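Local coordinates for glutathione S-transferase 2 (Heligmosomoides polygyrus, PDB 1TW9), which probably catalyses the attack of glutathione on electrophilic substrates such as organic halides, giving an S-substituted glutathione, a halide ion and a proton, at residues A[4-9]-A[29-34]; A[15-20]-A[157-162]; A[22-27]-A[75-80]; A[46-51]-A[61-66]; A[87-92]-A[153-158]. All blocks are in the same frame, centred on the assembly; numbering follows the deposited sequence.

Interaction 1. Residues A[4-9]-A[29-34]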
# COMPACT_ATOMS: atom_id res chain seq x y z
N TYR A 4 -3.52 19.14 -11.94
CA TYR A 4 -3.94 17.86 -11.35
C TYR A 4 -5.34 17.51 -11.84
O TYR A 4 -6.24 18.37 -11.87
CB TYR A 4 -4.02 17.93 -9.82
CG TYR A 4 -2.70 18.17 -9.16
CD1 TYR A 4 -1.83 17.12 -8.96
CD2 TYR A 4 -2.35 19.39 -8.71
CE1 TYR A 4 -0.57 17.28 -8.39
CE2 TYR A 4 -1.10 19.61 -8.12
CZ TYR A 4 -0.22 18.54 -7.95
OH TYR A 4 1.01 18.72 -7.32
N LYS A 5 -5.51 16.27 -12.27
CA LYS A 5 -6.81 15.80 -12.64
C LYS A 5 -6.99 14.49 -11.92
O LYS A 5 -6.14 13.60 -12.01
CB LYS A 5 -6.91 15.56 -14.14
CG LYS A 5 -8.23 14.92 -14.57
CD LYS A 5 -8.45 14.81 -16.05
CE LYS A 5 -7.66 13.82 -16.81
NZ LYS A 5 -8.17 13.89 -18.29
N LEU A 6 -8.09 14.35 -11.21
CA LEU A 6 -8.41 13.09 -10.53
C LEU A 6 -9.66 12.50 -11.24
O LEU A 6 -10.68 13.19 -11.37
CB LEU A 6 -8.76 13.35 -9.09
CG LEU A 6 -8.99 12.04 -8.27
CD1 LEU A 6 -7.78 11.16 -8.09
CD2 LEU A 6 -9.65 12.41 -6.89
N THR A 7 -9.56 11.25 -11.71
CA THR A 7 -10.68 10.59 -12.40
C THR A 7 -11.13 9.41 -11.50
O THR A 7 -10.31 8.56 -11.07
CB THR A 7 -10.23 10.11 -13.79
OG1 THR A 7 -9.91 11.26 -14.63
CG2 THR A 7 -11.40 9.42 -14.46
N TYR A 8 -12.43 9.37 -11.24
CA TYR A 8 -13.03 8.35 -10.39
C TYR A 8 -14.52 8.30 -10.74
O TYR A 8 -14.96 8.97 -11.63
CB TYR A 8 -12.75 8.62 -8.91
CG TYR A 8 -13.18 7.49 -8.01
CD1 TYR A 8 -12.68 6.21 -8.17
CD2 TYR A 8 -14.13 7.69 -7.02
CE1 TYR A 8 -13.10 5.19 -7.37
CE2 TYR A 8 -14.56 6.68 -6.25
CZ TYR A 8 -14.01 5.40 -6.42
OH TYR A 8 -14.43 4.34 -5.62
N PHE A 9 -15.27 7.46 -10.05
CA PHE A 9 -16.70 7.46 -10.14
C PHE A 9 -17.31 8.58 -9.33
O PHE A 9 -16.60 9.30 -8.59
CB PHE A 9 -17.21 6.11 -9.68
CG PHE A 9 -16.79 5.00 -10.58
CD1 PHE A 9 -17.22 4.98 -11.90
CD2 PHE A 9 -15.99 3.98 -10.13
CE1 PHE A 9 -16.84 3.98 -12.76
CE2 PHE A 9 -15.64 2.95 -11.01
CZ PHE A 9 -16.06 2.98 -12.30
N TYR A 29 -7.88 21.17 -8.41
CA TYR A 29 -7.72 20.01 -9.29
C TYR A 29 -9.00 19.80 -10.05
O TYR A 29 -10.02 20.31 -9.68
CB TYR A 29 -7.36 18.77 -8.49
CG TYR A 29 -8.48 18.29 -7.57
CD1 TYR A 29 -8.76 18.98 -6.36
CD2 TYR A 29 -9.23 17.16 -7.90
CE1 TYR A 29 -9.79 18.56 -5.50
CE2 TYR A 29 -10.26 16.74 -7.08
CZ TYR A 29 -10.57 17.46 -5.92
OH TYR A 29 -11.60 17.03 -5.13
N GLU A 30 -8.94 19.05 -11.15
CA GLU A 30 -10.10 18.72 -11.92
C GLU A 30 -10.68 17.42 -11.33
O GLU A 30 -10.01 16.40 -11.35
CB GLU A 30 -9.65 18.54 -13.36
CG GLU A 30 -10.72 18.60 -14.37
CD GLU A 30 -10.20 18.45 -15.80
OE1 GLU A 30 -11.04 18.18 -16.66
OE2 GLU A 30 -8.97 18.61 -16.06
N ASP A 31 -11.89 17.49 -10.77
CA ASP A 31 -12.52 16.36 -10.10
C ASP A 31 -13.48 15.72 -11.14
O ASP A 31 -14.62 16.17 -11.34
CB ASP A 31 -13.29 16.83 -8.87
CG ASP A 31 -13.78 15.71 -7.99
OD1 ASP A 31 -13.15 14.63 -8.04
OD2 ASP A 31 -14.77 15.87 -7.20
N VAL A 32 -12.96 14.73 -11.83
CA VAL A 32 -13.70 14.03 -12.90
C VAL A 32 -14.44 12.81 -12.35
O VAL A 32 -13.84 11.91 -11.78
CB VAL A 32 -12.79 13.65 -14.10
CG1 VAL A 32 -13.60 12.93 -15.15
CG2 VAL A 32 -12.09 14.94 -14.66
N ARG A 33 -15.77 12.84 -12.52
CA ARG A 33 -16.65 11.84 -11.94
C ARG A 33 -17.38 11.19 -13.11
O ARG A 33 -18.32 11.75 -13.69
CB ARG A 33 -17.64 12.46 -10.97
CG ARG A 33 -16.98 12.96 -9.73
CD ARG A 33 -17.86 13.84 -8.84
NE ARG A 33 -17.13 14.27 -7.69
CZ ARG A 33 -17.33 13.80 -6.45
NH1 ARG A 33 -18.33 12.96 -6.19
NH2 ARG A 33 -16.56 14.23 -5.47
N LEU A 34 -16.92 10.00 -13.43
CA LEU A 34 -17.45 9.25 -14.53
C LEU A 34 -18.70 8.49 -14.17
O LEU A 34 -18.83 7.99 -13.07
CB LEU A 34 -16.39 8.26 -15.00
CG LEU A 34 -15.05 8.85 -15.48
CD1 LEU A 34 -14.16 7.76 -15.89
CD2 LEU A 34 -15.23 9.87 -16.62

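Interaction 2. Residues A[15-20]-A[157-162]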
# COMPACT_ATOMS: atom_id res chain seq x y z
N GLY A 15 -11.71 7.34 -4.22
CA GLY A 15 -11.21 8.64 -4.68
C GLY A 15 -11.12 9.68 -3.56
O GLY A 15 -10.37 10.63 -3.64
N GLU A 16 -11.85 9.46 -2.46
CA GLU A 16 -12.09 10.51 -1.50
C GLU A 16 -10.84 10.94 -0.72
O GLU A 16 -10.70 12.10 -0.44
CB GLU A 16 -13.17 10.10 -0.54
CG GLU A 16 -13.68 11.18 0.40
CD GLU A 16 -14.34 12.36 -0.25
OE1 GLU A 16 -14.63 12.34 -1.46
OE2 GLU A 16 -14.61 13.34 0.49
N CYS A 17 -9.97 10.01 -0.36
CA CYS A 17 -8.79 10.41 0.44
C CYS A 17 -7.96 11.38 -0.38
O CYS A 17 -7.63 12.49 0.07
CB CYS A 17 -8.10 9.15 0.93
SG CYS A 17 -6.68 9.53 1.96
N ALA A 18 -7.77 11.06 -1.66
CA ALA A 18 -7.08 11.99 -2.54
C ALA A 18 -7.74 13.40 -2.53
O ALA A 18 -7.04 14.46 -2.47
CB ALA A 18 -6.93 11.40 -3.88
N ARG A 19 -9.07 13.44 -2.69
CA ARG A 19 -9.83 14.69 -2.70
C ARG A 19 -9.62 15.43 -1.44
O ARG A 19 -9.50 16.66 -1.41
CB ARG A 19 -11.32 14.42 -2.94
CG ARG A 19 -11.63 13.77 -4.27
CD ARG A 19 -13.14 13.85 -4.50
NE ARG A 19 -13.58 13.07 -5.67
CZ ARG A 19 -14.20 11.90 -5.58
NH1 ARG A 19 -14.45 11.35 -4.39
NH2 ARG A 19 -14.62 11.33 -6.69
N GLN A 20 -9.56 14.69 -0.32
CA GLN A 20 -9.34 15.36 0.94
C GLN A 20 -7.87 15.87 1.15
O GLN A 20 -7.67 16.88 1.80
CB GLN A 20 -9.82 14.53 2.07
CG GLN A 20 -11.31 14.34 2.03
CD GLN A 20 -11.88 13.67 3.21
OE1 GLN A 20 -11.18 13.52 4.22
NE2 GLN A 20 -13.13 13.26 3.11
N ASP A 157 -4.71 9.82 8.79
CA ASP A 157 -5.75 10.44 9.63
C ASP A 157 -7.04 10.70 8.81
O ASP A 157 -8.15 10.40 9.26
CB ASP A 157 -5.30 11.76 10.19
CG ASP A 157 -4.23 11.63 11.20
OD1 ASP A 157 -4.37 10.86 12.22
OD2 ASP A 157 -3.19 12.38 11.04
N LEU A 158 -6.88 11.27 7.63
CA LEU A 158 -7.97 11.49 6.69
C LEU A 158 -8.69 10.22 6.29
O LEU A 158 -9.94 10.21 6.25
CB LEU A 158 -7.57 12.27 5.39
CG LEU A 158 -6.90 13.59 5.55
CD1 LEU A 158 -6.38 14.08 4.28
CD2 LEU A 158 -7.81 14.53 6.18
N LEU A 159 -7.95 9.17 5.98
CA LEU A 159 -8.53 7.93 5.51
C LEU A 159 -9.35 7.28 6.66
O LEU A 159 -10.49 6.84 6.44
CB LEU A 159 -7.37 7.05 5.09
CG LEU A 159 -7.66 5.70 4.52
CD1 LEU A 159 -8.42 5.85 3.21
CD2 LEU A 159 -6.42 4.92 4.32
N VAL A 160 -8.75 7.21 7.83
CA VAL A 160 -9.41 6.61 9.01
C VAL A 160 -10.65 7.38 9.42
O VAL A 160 -11.74 6.74 9.55
CB VAL A 160 -8.43 6.34 10.15
CG1 VAL A 160 -9.18 5.81 11.42
CG2 VAL A 160 -7.40 5.24 9.69
N ALA A 161 -10.53 8.71 9.54
CA ALA A 161 -11.61 9.55 10.05
C ALA A 161 -12.79 9.46 9.08
O ALA A 161 -13.93 9.39 9.49
CB ALA A 161 -11.17 11.01 10.20
N GLU A 162 -12.52 9.42 7.79
CA GLU A 162 -13.63 9.35 6.84
C GLU A 162 -14.38 8.05 6.91
O GLU A 162 -15.60 8.00 6.88
CB GLU A 162 -13.10 9.61 5.41
CG GLU A 162 -14.15 9.45 4.30
CD GLU A 162 -15.20 10.59 4.24
OE1 GLU A 162 -16.29 10.32 3.68
OE2 GLU A 162 -15.02 11.72 4.80
O HOH W 1 -10.36 10.29 3.26

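Interaction 3. Residues A[22-27]-A[75-80]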
# COMPACT_ATOMS: atom_id res chain seq x y z
N PHE A 22 -6.09 17.03 -1.36
CA PHE A 22 -6.17 18.25 -2.14
C PHE A 22 -6.81 19.38 -1.34
O PHE A 22 -6.34 20.52 -1.33
CB PHE A 22 -7.00 18.03 -3.42
CG PHE A 22 -6.21 17.38 -4.61
CD1 PHE A 22 -4.96 17.87 -5.00
CD2 PHE A 22 -6.69 16.24 -5.24
CE1 PHE A 22 -4.29 17.29 -6.05
CE2 PHE A 22 -6.02 15.69 -6.31
CZ PHE A 22 -4.82 16.20 -6.70
N ALA A 23 -7.92 19.06 -0.67
CA ALA A 23 -8.66 20.05 0.12
C ALA A 23 -7.74 20.57 1.19
O ALA A 23 -7.66 21.80 1.40
CB ALA A 23 -9.94 19.45 0.74
N LEU A 24 -7.10 19.66 1.93
CA LEU A 24 -6.20 20.03 3.02
C LEU A 24 -5.07 20.94 2.58
O LEU A 24 -4.60 21.79 3.35
CB LEU A 24 -5.55 18.77 3.59
CG LEU A 24 -5.69 18.40 5.02
CD1 LEU A 24 -4.55 17.48 5.36
CD2 LEU A 24 -5.98 19.53 6.04
N ALA A 25 -4.62 20.77 1.35
CA ALA A 25 -3.50 21.53 0.76
C ALA A 25 -3.96 22.82 0.06
O ALA A 25 -3.13 23.54 -0.44
CB ALA A 25 -2.77 20.68 -0.20
N ASP A 26 -5.27 23.02 -0.05
CA ASP A 26 -5.87 24.13 -0.82
C ASP A 26 -5.34 24.10 -2.25
O ASP A 26 -5.03 25.13 -2.89
CB ASP A 26 -5.60 25.43 -0.11
CG ASP A 26 -6.31 26.58 -0.70
OD1 ASP A 26 -7.43 26.38 -1.18
OD2 ASP A 26 -5.84 27.73 -0.68
N GLN A 27 -5.34 22.90 -2.79
CA GLN A 27 -4.87 22.72 -4.14
C GLN A 27 -6.06 22.50 -5.07
O GLN A 27 -6.84 21.55 -4.89
CB GLN A 27 -3.90 21.55 -4.18
CG GLN A 27 -3.50 21.18 -5.62
CD GLN A 27 -2.68 22.20 -6.29
OE1 GLN A 27 -3.04 22.69 -7.39
NE2 GLN A 27 -1.55 22.55 -5.66
N PHE A 75 2.54 17.62 -0.49
CA PHE A 75 1.94 18.75 0.27
C PHE A 75 2.28 18.80 1.74
O PHE A 75 1.90 19.75 2.45
CB PHE A 75 0.41 18.79 0.03
CG PHE A 75 0.05 19.00 -1.39
CD1 PHE A 75 -0.72 18.10 -2.07
CD2 PHE A 75 0.54 20.10 -2.04
CE1 PHE A 75 -1.04 18.35 -3.40
CE2 PHE A 75 0.23 20.32 -3.33
CZ PHE A 75 -0.49 19.42 -4.01
N GLY A 76 2.98 17.78 2.24
CA GLY A 76 3.48 17.81 3.61
C GLY A 76 2.63 17.06 4.64
O GLY A 76 2.66 17.43 5.81
N PHE A 77 1.86 16.06 4.19
CA PHE A 77 0.91 15.40 5.04
C PHE A 77 1.29 13.90 5.13
O PHE A 77 0.40 13.03 5.22
CB PHE A 77 -0.52 15.55 4.57
CG PHE A 77 -0.92 17.04 4.39
CD1 PHE A 77 -1.29 17.55 3.19
CD2 PHE A 77 -0.88 17.85 5.47
CE1 PHE A 77 -1.58 18.96 3.14
CE2 PHE A 77 -1.21 19.17 5.38
CZ PHE A 77 -1.49 19.67 4.21
N ALA A 78 2.56 13.63 5.00
CA ALA A 78 3.05 12.19 5.10
C ALA A 78 4.14 12.03 6.16
O ALA A 78 4.99 11.18 6.02
CB ALA A 78 3.50 11.72 3.83
N GLY A 79 4.02 12.74 7.26
CA GLY A 79 4.93 12.60 8.35
C GLY A 79 6.17 13.46 8.20
O GLY A 79 6.44 14.01 7.12
N ALA A 80 6.89 13.59 9.30
CA ALA A 80 8.07 14.46 9.38
C ALA A 80 9.39 13.83 9.09
O ALA A 80 10.36 14.51 8.80
CB ALA A 80 8.09 15.18 10.71

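Interaction 4. Residues A[46-51]-A[61-66]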
# COMPACT_ATOMS: atom_id res chain seq x y z
N PHE A 46 -6.60 3.39 -18.69
CA PHE A 46 -6.09 3.50 -17.31
C PHE A 46 -5.03 2.43 -17.09
O PHE A 46 -5.16 1.32 -17.63
CB PHE A 46 -7.22 3.38 -16.30
CG PHE A 46 -8.33 4.37 -16.52
CD1 PHE A 46 -9.64 3.94 -16.63
CD2 PHE A 46 -8.08 5.70 -16.64
CE1 PHE A 46 -10.65 4.86 -16.79
CE2 PHE A 46 -9.10 6.60 -16.82
CZ PHE A 46 -10.38 6.16 -16.93
N PRO A 47 -4.00 2.77 -16.29
CA PRO A 47 -2.85 1.89 -16.11
C PRO A 47 -3.16 0.45 -15.76
O PRO A 47 -2.55 -0.47 -16.32
CB PRO A 47 -2.08 2.58 -15.01
CG PRO A 47 -2.34 4.05 -15.24
CD PRO A 47 -3.83 4.02 -15.55
N PHE A 48 -4.14 0.23 -14.91
CA PHE A 48 -4.54 -1.09 -14.54
C PHE A 48 -6.04 -1.32 -14.77
O PHE A 48 -6.67 -2.14 -14.09
CB PHE A 48 -4.18 -1.37 -13.10
CG PHE A 48 -2.74 -1.05 -12.79
CD1 PHE A 48 -2.44 0.10 -12.08
CD2 PHE A 48 -1.72 -1.87 -13.25
CE1 PHE A 48 -1.12 0.44 -11.83
CE2 PHE A 48 -0.38 -1.57 -12.98
CZ PHE A 48 -0.09 -0.41 -12.29
N GLY A 49 -6.58 -0.61 -15.73
CA GLY A 49 -8.00 -0.78 -16.11
C GLY A 49 -9.02 -0.31 -15.07
O GLY A 49 -10.19 -0.73 -15.08
N GLN A 50 -8.58 0.53 -14.13
CA GLN A 50 -9.43 0.95 -13.03
C GLN A 50 -9.23 2.40 -12.69
O GLN A 50 -8.25 3.04 -13.14
CB GLN A 50 -9.13 0.19 -11.78
CG GLN A 50 -9.22 -1.27 -11.89
CD GLN A 50 -8.43 -1.85 -10.76
OE1 GLN A 50 -7.20 -1.80 -10.75
NE2 GLN A 50 -9.11 -2.32 -9.77
N VAL A 51 -10.12 2.88 -11.84
CA VAL A 51 -10.06 4.22 -11.30
C VAL A 51 -10.04 4.05 -9.77
O VAL A 51 -10.42 2.99 -9.24
CB VAL A 51 -11.24 4.91 -12.02
CG1 VAL A 51 -12.58 4.84 -11.32
CG2 VAL A 51 -10.90 5.98 -13.04
N LEU A 61 -1.05 8.28 -12.81
CA LEU A 61 -0.69 7.52 -11.64
C LEU A 61 -1.96 6.88 -11.09
O LEU A 61 -2.92 7.60 -10.71
CB LEU A 61 -0.12 8.43 -10.57
CG LEU A 61 0.16 7.80 -9.15
CD1 LEU A 61 1.20 6.67 -9.23
CD2 LEU A 61 0.54 8.82 -8.12
N ALA A 62 -1.94 5.56 -11.04
CA ALA A 62 -3.11 4.80 -10.60
C ALA A 62 -2.90 4.31 -9.16
O ALA A 62 -1.83 4.46 -8.59
CB ALA A 62 -3.36 3.63 -11.50
N GLN A 63 -3.96 3.75 -8.60
CA GLN A 63 -3.99 3.04 -7.32
C GLN A 63 -4.16 4.06 -6.17
O GLN A 63 -3.33 4.90 -5.89
CB GLN A 63 -2.82 2.13 -7.10
CG GLN A 63 -2.66 1.00 -8.10
CD GLN A 63 -3.67 -0.09 -7.91
OE1 GLN A 63 -3.86 -0.91 -8.79
NE2 GLN A 63 -4.35 -0.07 -6.78
N SER A 64 -5.31 3.92 -5.49
CA SER A 64 -5.74 4.81 -4.43
C SER A 64 -4.68 5.22 -3.45
O SER A 64 -4.42 6.37 -3.23
CB SER A 64 -6.88 4.10 -3.63
OG SER A 64 -7.44 5.08 -2.79
N GLN A 65 -4.07 4.25 -2.79
CA GLN A 65 -3.11 4.60 -1.75
C GLN A 65 -1.83 5.19 -2.38
O GLN A 65 -1.20 6.03 -1.77
CB GLN A 65 -2.74 3.43 -0.87
CG GLN A 65 -3.84 3.16 0.14
CD GLN A 65 -3.54 2.33 1.35
OE1 GLN A 65 -2.40 1.83 1.60
NE2 GLN A 65 -4.64 2.07 2.10
N ALA A 66 -1.46 4.77 -3.59
CA ALA A 66 -0.24 5.34 -4.25
C ALA A 66 -0.44 6.85 -4.55
O ALA A 66 0.45 7.64 -4.38
CB ALA A 66 0.06 4.61 -5.47

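Interaction 5. Residues A[87-92]-A[153-158]. Unlike the reference sequence in segment 87-92: L91 (reference Pro).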
# COMPACT_ATOMS: atom_id res chain seq x y z
N LEU A 87 5.34 4.50 9.30
CA LEU A 87 4.25 4.19 10.25
C LEU A 87 2.90 4.53 9.69
O LEU A 87 1.95 3.77 9.86
CB LEU A 87 4.50 4.95 11.55
CG LEU A 87 5.67 4.40 12.38
CD1 LEU A 87 5.91 5.33 13.58
CD2 LEU A 87 5.52 2.95 12.88
N ILE A 88 2.83 5.67 9.04
CA ILE A 88 1.59 6.10 8.41
C ILE A 88 1.18 5.02 7.39
O ILE A 88 0.02 4.57 7.32
CB ILE A 88 1.77 7.50 7.79
CG1 ILE A 88 1.89 8.62 8.91
CG2 ILE A 88 0.67 7.85 6.74
CD1 ILE A 88 2.44 9.94 8.42
N ASP A 89 2.12 4.67 6.54
CA ASP A 89 1.91 3.59 5.56
C ASP A 89 1.40 2.35 6.25
O ASP A 89 0.48 1.70 5.75
CB ASP A 89 3.18 3.21 4.84
CG ASP A 89 3.67 4.23 3.90
OD1 ASP A 89 2.90 5.16 3.52
OD2 ASP A 89 4.83 4.20 3.41
N SER A 90 2.01 1.97 7.35
CA SER A 90 1.65 0.72 8.03
C SER A 90 0.18 0.80 8.49
O SER A 90 -0.54 -0.20 8.38
CB SER A 90 2.59 0.39 9.22
OG SER A 90 2.31 1.22 10.31
N LEU A 91 -0.27 1.97 8.95
CA LEU A 91 -1.66 2.12 9.41
C LEU A 91 -2.64 2.02 8.21
O LEU A 91 -3.73 1.49 8.34
CB LEU A 91 -1.83 3.45 10.16
CG LEU A 91 -1.24 3.31 11.58
CD1 LEU A 91 -0.87 4.69 12.01
CD2 LEU A 91 -2.29 2.67 12.45
N ALA A 92 -2.27 2.59 7.05
CA ALA A 92 -3.11 2.57 5.90
C ALA A 92 -3.18 1.15 5.39
O ALA A 92 -4.24 0.72 4.91
CB ALA A 92 -2.57 3.43 4.86
N ILE A 153 -1.26 16.41 11.09
CA ILE A 153 -2.23 15.62 10.36
C ILE A 153 -1.55 14.94 9.21
O ILE A 153 -0.62 15.53 8.55
CB ILE A 153 -3.36 16.55 9.88
CG1 ILE A 153 -4.54 15.78 9.28
CG2 ILE A 153 -2.88 17.56 8.88
CD1 ILE A 153 -5.86 16.55 9.11
N SER A 154 -1.97 13.71 8.92
CA SER A 154 -1.42 12.99 7.76
C SER A 154 -2.57 12.40 6.97
O SER A 154 -3.72 12.30 7.47
CB SER A 154 -0.48 11.88 8.15
OG SER A 154 -1.16 10.86 8.87
N TRP A 155 -2.22 11.85 5.82
CA TRP A 155 -3.30 11.27 4.92
C TRP A 155 -3.97 10.06 5.56
O TRP A 155 -5.19 9.81 5.28
CB TRP A 155 -2.73 10.90 3.57
CG TRP A 155 -1.66 9.86 3.54
CD1 TRP A 155 -0.31 10.02 3.78
CD2 TRP A 155 -1.83 8.50 3.10
NE1 TRP A 155 0.36 8.83 3.54
CE2 TRP A 155 -0.56 7.87 3.18
CE3 TRP A 155 -2.93 7.73 2.78
CZ2 TRP A 155 -0.37 6.52 2.86
CZ3 TRP A 155 -2.72 6.40 2.44
CH2 TRP A 155 -1.46 5.82 2.48
N VAL A 156 -3.28 9.34 6.42
CA VAL A 156 -3.95 8.17 7.09
C VAL A 156 -4.95 8.68 8.14
O VAL A 156 -5.99 8.06 8.36
CB VAL A 156 -3.02 7.10 7.69
CG1 VAL A 156 -2.32 7.61 9.00
CG2 VAL A 156 -3.79 5.82 7.93
N ASP A 157 -4.71 9.82 8.79
CA ASP A 157 -5.75 10.44 9.63
C ASP A 157 -7.04 10.70 8.81
O ASP A 157 -8.15 10.40 9.26
CB ASP A 157 -5.30 11.76 10.19
CG ASP A 157 -4.23 11.63 11.20
OD1 ASP A 157 -4.37 10.86 12.22
OD2 ASP A 157 -3.19 12.38 11.04
N LEU A 158 -6.88 11.27 7.63
CA LEU A 158 -7.97 11.49 6.69
C LEU A 158 -8.69 10.22 6.29
O LEU A 158 -9.94 10.21 6.25
CB LEU A 158 -7.57 12.27 5.39
CG LEU A 158 -6.90 13.59 5.55
CD1 LEU A 158 -6.38 14.08 4.28
CD2 LEU A 158 -7.81 14.53 6.18
O HOH W 2 3.13 7.92 3.94

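Interaction 1. Residues A[4-9]-A[29-34]
In T7, chi1 (-66°) puts CG2 anti to the backbone N; in L34, chi1 places CG 3.8 Å from T7 CG2 and an extended chi2 carries CD1 to 3.5 Å from it. T7 and V32, on one face of the sheet with K5 and E30, run side by side, with OG1 of T7 3.8 Å from CB of V32. K5 lies beside E30, its chain straight as far as CD and bent only at chi3 (72°). CD of K5 passes 3.8 Å from OE2 of E30, while its NZ stops 5.3 Å from that oxygen, so any attraction between the opposite charges is probably weak and long-range. On the face of L6 and Y8, R33 grips D31 side-on: NH2 uses the syn lone pair of OD2, and NE, 2.9 Å from D31 OD2, meets it from above the carboxylate plane. Five backbone bonds join the parallel strands, among them L6 N to E30 O at 2.8 Å. They belong to the beta-alpha-beta unit that opens the thioredoxin-like domain. Strand 53-56 flanks 4-9 through backbone bonds of K5 with E55 and T7 with V53. Helix 16-24 sends R19 against L6, Y8 and Y29 and into a salt bridge with D31 OD1. Y8 OH bonds to A14 N ahead of that helix, and W197 of helix 192-200 touches Y29, D31 and R33.

Interaction 2. Residues A[15-20]-A[157-162]
Q20 and E162 tie together the two domains of the glutathione transferase fold, helix 16-24 of the thioredoxin-like domain meeting helix 155-170 of the all-helical one. The segment axes cross at 124° and come no closer than 9.4 Å, so side chains do the bridging. The tight part is polar. Q20 NE2 lies 3.0 Å from E162 OE2 and also donates to E16 OE2, both acceptors lying near the plane of its amide. The Q20 chain extends beyond CG to reach them, and the two bonds from NE2 would hold the amide against rotation. The carboxylates are turned differently toward it: E16 OE2 receives the bond on its anti lone pair, E162 OE2 from above its carboxylate plane. The two glutamate oxygens, E16 OE2 and E162 OE2, are 4.6 Å apart; R201, which forms a salt bridge with each glutamate, probably offsets their repulsion, and W197 NE1 also donates to E16 OE2. The looser part is apolar. In C17, chi1 (-178°) turns SG anti to the backbone N, toward CB of L159 at 4.1 Å, and SG is 4.5 Å from L158 CB. L158 and Q20 slide past each other in opposite directions, L158 CD1 lying 3.9 Å from the backbone C of Q20. Water 1 joins the sides weakly, 3.5 Å from Q20 OE1 and 3.0 Å from L158 O.

Interaction 3. Residues A[22-27]-A[75-80]
L24 and F77 make a nearly centred CH-pi contact: CD1 of L24 lies 3.6 Å from the centroid of the F77 ring, 7° off its normal. The L24 side chain departs from a staggered first torsion (chi1 -123°), whereas F77 holds CG anti to its carbonyl carbon. The opposite face of the F77 ring carries F75 O, offset toward the rim, and CB of A25 sits in plane at its edge, 3.9 Å from F77 CE1. The same methyl rests over a face of F75, with A25 CB 3.5 Å from F75 CG, so it wedges between the two aromatic residues. Farther along the F75 ring, CZ meets CG of Q27 at 3.8 Å. An alanine in place of F77 would probably leave L24 CD1 without the ring face beneath it and open a gap beside A25 CB. A Schellman motif, with D26 at positive phi, ends helix 16-24 and sends the chain past F75 to Q27. The contact sets this helix end against the link from helix 64-75 to helix 82-101. I153, before helix 155-170, touches both L24 and F77, while F77 bonds through its backbone to W155, and Y4 of strand 4-9 packs on F75 and Q27.

Interaction 4. Residues A[46-51]-A[61-66]
A62 offers its methyl to P47 and F48 together. CB of A62 lies 3.9 Å from P47 CB and 3.7 Å from F48 CD1, reaching the phenyl group at its edge, near the ring plane. In F48, chi1 (-51°) sets CG anti to the carbonyl carbon, on the side of A62, and P47 CB meets a face of the ring toward the rim. Q63 crosses F48 at about a right angle, its CG 4.1 Å from F48 CE1. In the next shell a type I beta turn from F46 to G49 sets P47 and F48 side by side, closed by G49 N to F46 O at 3.1 Å; G49 takes the positive phi that follows. On the other side, strand 59-62 gives way to helix 64-75 through Q63, the N-cap residue, itself at positive phi (85°). V53 of strand 53-56 touches both P47 and A62. F48 also packs on A94 of the second subunit, recalling the lock-and-key aromatic of some transferase classes. An alanine in place of F48 would probably open a gap beside A62 CB and leave A94 of that subunit without the ring it packs on. No hydrogen bond crosses, so between these two segments the contact rests on apolar fit and not on directional bonds.

Interaction 5. Residues A[87-92]-A[153-158]
D89 OD1 is gripped at the edge of W155: water 2 donates to it at 2.8 Å, and R69 NE of helix 64-75 forms a salt bridge with it. The same water accepts from the indole, its O 2.9 Å from W155 NE1 and in the ring plane. D89 OD1 also lies in that plane, 3.6 Å from W155 CZ2, with its carboxylate turned 57° from the ring. The second oxygen, D89 OD2, pairs with R69 NH1 of the second subunit, so one buried carboxylate reaches across the dimer. I88 comes over a face of the indole. Its CG2, anti to the backbone N, stands above the rim 3.4 Å from W155 NE1, while CD1 extends to S154 CB at 3.5 Å. In W155, chi1 (62°) puts CG between backbone N and carbonyl carbon, and chi2 (-82°) turns the indole so that CH2 lies 3.6 Å from A92 CB. This joins helix 82-101 to the start of helix 155-170 in the helical domain. There S154 is the N-cap, and the S-W-V-D sequence is that of the N-capping box known at this helix start in glutathione transferases; here S154 N donates to the anti lone pair of D157 OD2 at 2.8 Å. Helix 64-75 packs on the indole through Q65, C68, R69 and A72. V156 fills in beside I88, its CG2 3.8 Å from L91 CB, and its CG1 against I88 CG2.

Along the chain, interaction 1 interleaves with interactions 2 and 3, while interactions 3 and 4 both fall within the span that interaction 2 closes. Interaction 4 closes within the thioredoxin-like domain on the sheet that interaction 1 also reaches, their centres about 12 Å apart. Interaction 2 lies about 2 Å from the centre of the chain and shares helix 16-24 with interaction 3 and helix 155-170 with interaction 5, making it a central junction between the two domains. Interactions 1 and 5 lie on opposite sides of that centre, with centres about 23 Å apart. Interactions 4 and 5 both reach the second subunit, so domain packing and dimer contacts share helices 64-75 and 82-101.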